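Local coordinates for aminoglycoside N(3)-acetyltransferase, AAC(3)-IVa (Escherichia coli, PDB 6MN3), which transfers the acetyl group of acetyl-CoA to the 3-amino group of 2-deoxystreptamine aminoglycosides, probably including gentamicin and apramycin, and thereby confers antibiotic resistance, at residues 57-69 against 78-92. Sequence-based numbering, arbitrary orientation.
Sequences GGTLVMPSWSGLD and SPVTPDLGVVSDTFW
Strand 59-63, where L60 and M62 meet F91, passes helix 86-91, which packs on the mixed central sheet of the Antibiotic_NAT fold, with axes 8.2 Å apart at 118°. The pairing illustrates how the chain leaving a strand can fold back so that its next helix covers that strand's side chains. M62, its chain extended beyond CG, makes a Met-aromatic contact: SD lies oblique to the F91 ring, while CE sits over a face, 4.2 Å from the centroid, and also touches V87 CG1. L60 CD2 meets the same ring at CE1 (3.7 Å), and A107 and A109 of strand 106-109 pack against F91 too.

Beyond the strand, the two loops are joined by one backbone bond and one from a side-chain hydroxyl. T81 N donates to W65 O (2.8 Å), and S66 OG donates to P79 O, tilted from that carbonyl's plane. V80 N is held from within its own segment by D89 OD1, which W92 NE1 reaches from the opposite face of the carboxylate. S64 OG touches V80 CG2 but is hydrogen-bonded to R99. With chi1 at 53°, the W65 indole folds back over L84, whose CD1 lies over the ring face, 3.6 Å from the five-membered ring's centroid.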
loop_
_atom_site.group_PDB
_atom_site.type_symbol
_atom_site.label_atom_id
_atom_site.label_comp_id
_atom_site.label_asym_id
_atom_site.label_seq_id
_atom_site.Cartn_x
_atom_site.Cartn_y
_atom_site.Cartn_z
ATOM N N GLY A 57 -18.166 -11.335 0.509
ATOM C CA GLY A 57 -17.644 -11.425 -0.839
ATOM C C GLY A 57 -16.400 -10.591 -1.052
ATOM O O GLY A 57 -15.652 -10.813 -2.008
ATOM N N GLY A 58 -16.159 -9.630 -0.160
ATOM C CA GLY A 58 -15.028 -8.743 -0.319
ATOM C C GLY A 58 -13.721 -9.356 0.146
ATOM O O GLY A 58 -13.682 -10.293 0.939
ATOM N N THR A 59 -12.625 -8.800 -0.365
ATOM C CA THR A 59 -11.285 -9.243 -0.009
ATOM C C THR A 59 -10.470 -8.046 0.453
ATOM O O THR A 59 -10.395 -7.033 -0.249
ATOM C CB THR A 59 -10.596 -9.934 -1.187
ATOM O OG1 THR A 59 -11.366 -11.076 -1.580
ATOM C CG2 THR A 59 -9.196 -10.383 -0.792
ATOM N N LEU A 60 -9.869 -8.167 1.633
ATOM C CA LEU A 60 -9.081 -7.103 2.242
ATOM C C LEU A 60 -7.600 -7.406 2.074
ATOM O O LEU A 60 -7.151 -8.509 2.395
ATOM C CB LEU A 60 -9.425 -6.963 3.726
ATOM C CG LEU A 60 -8.544 -6.040 4.562
ATOM C CD1 LEU A 60 -8.667 -4.604 4.075
ATOM C CD2 LEU A 60 -8.922 -6.153 6.033
ATOM N N VAL A 61 -6.846 -6.430 1.571
ATOM C CA VAL A 61 -5.423 -6.596 1.304
ATOM C C VAL A 61 -4.650 -5.500 2.023
ATOM O O VAL A 61 -5.084 -4.344 2.065
ATOM C CB VAL A 61 -5.114 -6.571 -0.208
ATOM C CG1 VAL A 61 -3.707 -7.081 -0.463
ATOM C CG2 VAL A 61 -6.133 -7.398 -0.978
ATOM N N MET A 62 -3.500 -5.864 2.582
ATOM C CA MET A 62 -2.622 -4.935 3.275
ATOM C C MET A 62 -1.173 -5.265 2.957
ATOM O O MET A 62 -0.830 -6.433 2.741
ATOM C CB MET A 62 -2.819 -4.983 4.797
ATOM C CG MET A 62 -4.168 -4.504 5.272
ATOM S SD MET A 62 -4.213 -4.451 7.065
ATOM C CE MET A 62 -5.978 -4.431 7.358
ATOM N N PRO A 63 -0.302 -4.258 2.921
ATOM C CA PRO A 63 1.133 -4.539 2.826
ATOM C C PRO A 63 1.600 -5.301 4.056
ATOM O O PRO A 63 1.038 -5.168 5.146
ATOM C CB PRO A 63 1.767 -3.146 2.748
ATOM C CG PRO A 63 0.753 -2.233 3.352
ATOM C CD PRO A 63 -0.581 -2.814 2.987
ATOM N N SER A 64 2.639 -6.115 3.872
ATOM C CA SER A 64 3.077 -7.001 4.942
ATOM C C SER A 64 4.526 -7.434 4.765
ATOM O O SER A 64 4.860 -8.598 5.008
ATOM C CB SER A 64 2.165 -8.230 5.006
ATOM O OG SER A 64 2.300 -8.910 6.240
ATOM N N TRP A 65 5.394 -6.515 4.350
ATOM C CA TRP A 65 6.794 -6.850 4.142
ATOM C C TRP A 65 7.617 -6.544 5.393
ATOM O O TRP A 65 7.177 -5.843 6.306
ATOM C CB TRP A 65 7.356 -6.108 2.928
ATOM C CG TRP A 65 7.158 -4.628 2.954
ATOM C CD1 TRP A 65 7.835 -3.722 3.718
ATOM C CD2 TRP A 65 6.231 -3.876 2.164
ATOM N NE1 TRP A 65 7.380 -2.452 3.459
ATOM C CE2 TRP A 65 6.395 -2.519 2.508
ATOM C CE3 TRP A 65 5.276 -4.218 1.203
ATOM C CZ2 TRP A 65 5.639 -1.506 1.925
ATOM C CZ3 TRP A 65 4.526 -3.212 0.624
ATOM C CH2 TRP A 65 4.711 -1.872 0.987
ATOM N N SER A 66 8.838 -7.082 5.417
ATOM C CA SER A 66 9.693 -7.036 6.599
ATOM C C SER A 66 10.666 -5.865 6.587
ATOM O O SER A 66 10.934 -5.276 7.640
ATOM C CB SER A 66 10.479 -8.342 6.727
ATOM O OG SER A 66 9.650 -9.397 7.177
ATOM N N GLY A 67 11.215 -5.524 5.422
ATOM C CA GLY A 67 12.228 -4.497 5.329
ATOM C C GLY A 67 13.631 -4.949 5.665
ATOM O O GLY A 67 14.580 -4.190 5.430
ATOM N N LEU A 68 13.800 -6.154 6.206
ATOM C CA LEU A 68 15.121 -6.679 6.531
ATOM C C LEU A 68 15.713 -7.329 5.286
ATOM O O LEU A 68 15.294 -8.421 4.889
ATOM C CB LEU A 68 15.031 -7.678 7.682
ATOM C CG LEU A 68 14.221 -7.244 8.905
ATOM C CD1 LEU A 68 13.790 -8.456 9.715
ATOM C CD2 LEU A 68 15.019 -6.274 9.764
ATOM N N ASP A 69 16.688 -6.661 4.669
ATOM C CA ASP A 69 17.324 -7.174 3.463
ATOM C C ASP A 69 18.296 -8.315 3.735
ATOM O O ASP A 69 18.684 -9.013 2.792
ATOM C CB ASP A 69 18.061 -6.046 2.734
ATOM C CG ASP A 69 17.153 -4.881 2.389
ATOM O OD1 ASP A 69 15.923 -5.005 2.569
ATOM O OD2 ASP A 69 17.674 -3.840 1.934
ATOM N N SER A 78 7.707 -13.978 10.325
ATOM C CA SER A 78 8.373 -12.722 9.995
ATOM C C SER A 78 7.433 -11.543 10.222
ATOM O O SER A 78 6.386 -11.458 9.562
ATOM C CB SER A 78 8.862 -12.732 8.548
ATOM O OG SER A 78 9.975 -13.595 8.386
ATOM N N PRO A 79 7.757 -10.626 11.130
ATOM C CA PRO A 79 6.855 -9.506 11.405
ATOM C C PRO A 79 6.920 -8.441 10.323
ATOM O O PRO A 79 7.931 -8.268 9.636
ATOM C CB PRO A 79 7.369 -8.954 12.743
ATOM C CG PRO A 79 8.394 -9.952 13.236
ATOM C CD PRO A 79 8.928 -10.617 12.017
ATOM N N VAL A 80 5.807 -7.722 10.178
ATOM C CA VAL A 80 5.766 -6.581 9.275
ATOM C C VAL A 80 6.668 -5.477 9.818
ATOM O O VAL A 80 6.811 -5.303 11.036
ATOM C CB VAL A 80 4.319 -6.087 9.100
ATOM C CG1 VAL A 80 4.237 -5.036 8.014
ATOM C CG2 VAL A 80 3.405 -7.250 8.772
ATOM N N THR A 81 7.299 -4.740 8.909
ATOM C CA THR A 81 8.147 -3.633 9.323
ATOM C C THR A 81 7.334 -2.635 10.143
ATOM O O THR A 81 6.163 -2.382 9.832
ATOM C CB THR A 81 8.761 -2.934 8.108
ATOM O OG1 THR A 81 9.321 -1.678 8.511
ATOM C CG2 THR A 81 7.706 -2.696 7.038
ATOM N N PRO A 82 7.912 -2.060 11.202
ATOM C CA PRO A 82 7.145 -1.130 12.047
ATOM C C PRO A 82 6.694 0.124 11.321
ATOM O O PRO A 82 5.826 0.838 11.840
ATOM C CB PRO A 82 8.123 -0.795 13.182
ATOM C CG PRO A 82 9.476 -1.082 12.618
ATOM C CD PRO A 82 9.290 -2.245 11.691
ATOM N N ASP A 83 7.243 0.414 10.141
ATOM C CA ASP A 83 6.829 1.588 9.386
ATOM C C ASP A 83 5.469 1.411 8.723
ATOM O O ASP A 83 4.877 2.407 8.290
ATOM C CB ASP A 83 7.882 1.926 8.330
ATOM C CG ASP A 83 7.844 3.383 7.917
ATOM O OD1 ASP A 83 7.658 4.246 8.801
ATOM O OD2 ASP A 83 8.000 3.664 6.709
ATOM N N LEU A 84 4.960 0.183 8.631
ATOM C CA LEU A 84 3.658 -0.059 8.028
ATOM C C LEU A 84 2.516 -0.020 9.037
ATOM O O LEU A 84 1.350 -0.044 8.628
ATOM C CB LEU A 84 3.658 -1.405 7.291
ATOM C CG LEU A 84 4.401 -1.396 5.952
ATOM C CD1 LEU A 84 4.394 -2.769 5.306
ATOM C CD2 LEU A 84 3.800 -0.361 5.011
ATOM N N GLY A 85 2.818 0.041 10.330
ATOM C CA GLY A 85 1.814 0.244 11.352
ATOM C C GLY A 85 1.431 -1.040 12.070
ATOM O O GLY A 85 1.792 -2.154 11.678
ATOM N N VAL A 86 0.669 -0.858 13.150
ATOM C CA VAL A 86 0.218 -1.986 13.959
ATOM C C VAL A 86 -0.877 -2.772 13.248
ATOM O O VAL A 86 -0.988 -3.991 13.421
ATOM C CB VAL A 86 -0.258 -1.485 15.335
ATOM C CG1 VAL A 86 -0.464 -2.654 16.288
ATOM C CG2 VAL A 86 0.738 -0.488 15.904
ATOM N N VAL A 87 -1.705 -2.097 12.446
ATOM C CA VAL A 87 -2.792 -2.781 11.752
ATOM C C VAL A 87 -2.239 -3.803 10.767
ATOM O O VAL A 87 -2.722 -4.939 10.690
ATOM C CB VAL A 87 -3.707 -1.756 11.057
ATOM C CG1 VAL A 87 -4.791 -2.461 10.260
ATOM C CG2 VAL A 87 -4.313 -0.808 12.084
ATOM N N SER A 88 -1.212 -3.421 10.004
ATOM C CA SER A 88 -0.613 -4.354 9.055
ATOM C C SER A 88 0.020 -5.541 9.768
ATOM O O SER A 88 -0.112 -6.686 9.320
ATOM C CB SER A 88 0.423 -3.635 8.194
ATOM O OG SER A 88 -0.204 -2.866 7.184
ATOM N N ASP A 89 0.720 -5.288 10.876
ATOM C CA ASP A 89 1.340 -6.381 11.614
ATOM C C ASP A 89 0.316 -7.221 12.356
ATOM O O ASP A 89 0.627 -8.346 12.759
ATOM C CB ASP A 89 2.379 -5.842 12.595
ATOM C CG ASP A 89 3.328 -6.916 13.080
ATOM O OD1 ASP A 89 3.908 -7.623 12.228
ATOM O OD2 ASP A 89 3.491 -7.059 14.311
ATOM N N THR A 90 -0.891 -6.704 12.545
ATOM C CA THR A 90 -1.938 -7.468 13.206
ATOM C C THR A 90 -2.764 -8.280 12.224
ATOM O O THR A 90 -3.231 -9.370 12.570
ATOM C CB THR A 90 -2.862 -6.531 13.988
ATOM O OG1 THR A 90 -2.078 -5.514 14.627
ATOM C CG2 THR A 90 -3.655 -7.307 15.045
ATOM N N PHE A 91 -2.926 -7.781 10.999
ATOM C CA PHE A 91 -3.832 -8.405 10.041
ATOM C C PHE A 91 -3.364 -9.803 9.645
ATOM O O PHE A 91 -4.169 -10.741 9.593
ATOM C CB PHE A 91 -3.963 -7.501 8.813
ATOM C CG PHE A 91 -4.792 -8.078 7.706
ATOM C CD1 PHE A 91 -6.071 -8.543 7.946
ATOM C CD2 PHE A 91 -4.294 -8.131 6.414
ATOM C CE1 PHE A 91 -6.835 -9.065 6.921
ATOM C CE2 PHE A 91 -5.051 -8.648 5.383
ATOM C CZ PHE A 91 -6.324 -9.116 5.637
ATOM N N TRP A 92 -2.066 -9.969 9.381
ATOM C CA TRP A 92 -1.582 -11.220 8.806
ATOM C C TRP A 92 -1.572 -12.369 9.806
ATOM O O TRP A 92 -1.477 -13.530 9.390
ATOM C CB TRP A 92 -0.180 -11.024 8.229
ATOM C CG TRP A 92 0.892 -10.898 9.265
ATOM C CD1 TRP A 92 1.348 -9.747 9.837
ATOM C CD2 TRP A 92 1.650 -11.964 9.850
ATOM N NE1 TRP A 92 2.343 -10.029 10.741
ATOM C CE2 TRP A 92 2.547 -11.384 10.768
ATOM C CE3 TRP A 92 1.657 -13.353 9.688
ATOM C CZ2 TRP A 92 3.438 -12.144 11.523
ATOM C CZ3 TRP A 92 2.544 -14.105 10.438
ATOM C CH2 TRP A 92 3.422 -13.499 11.342
#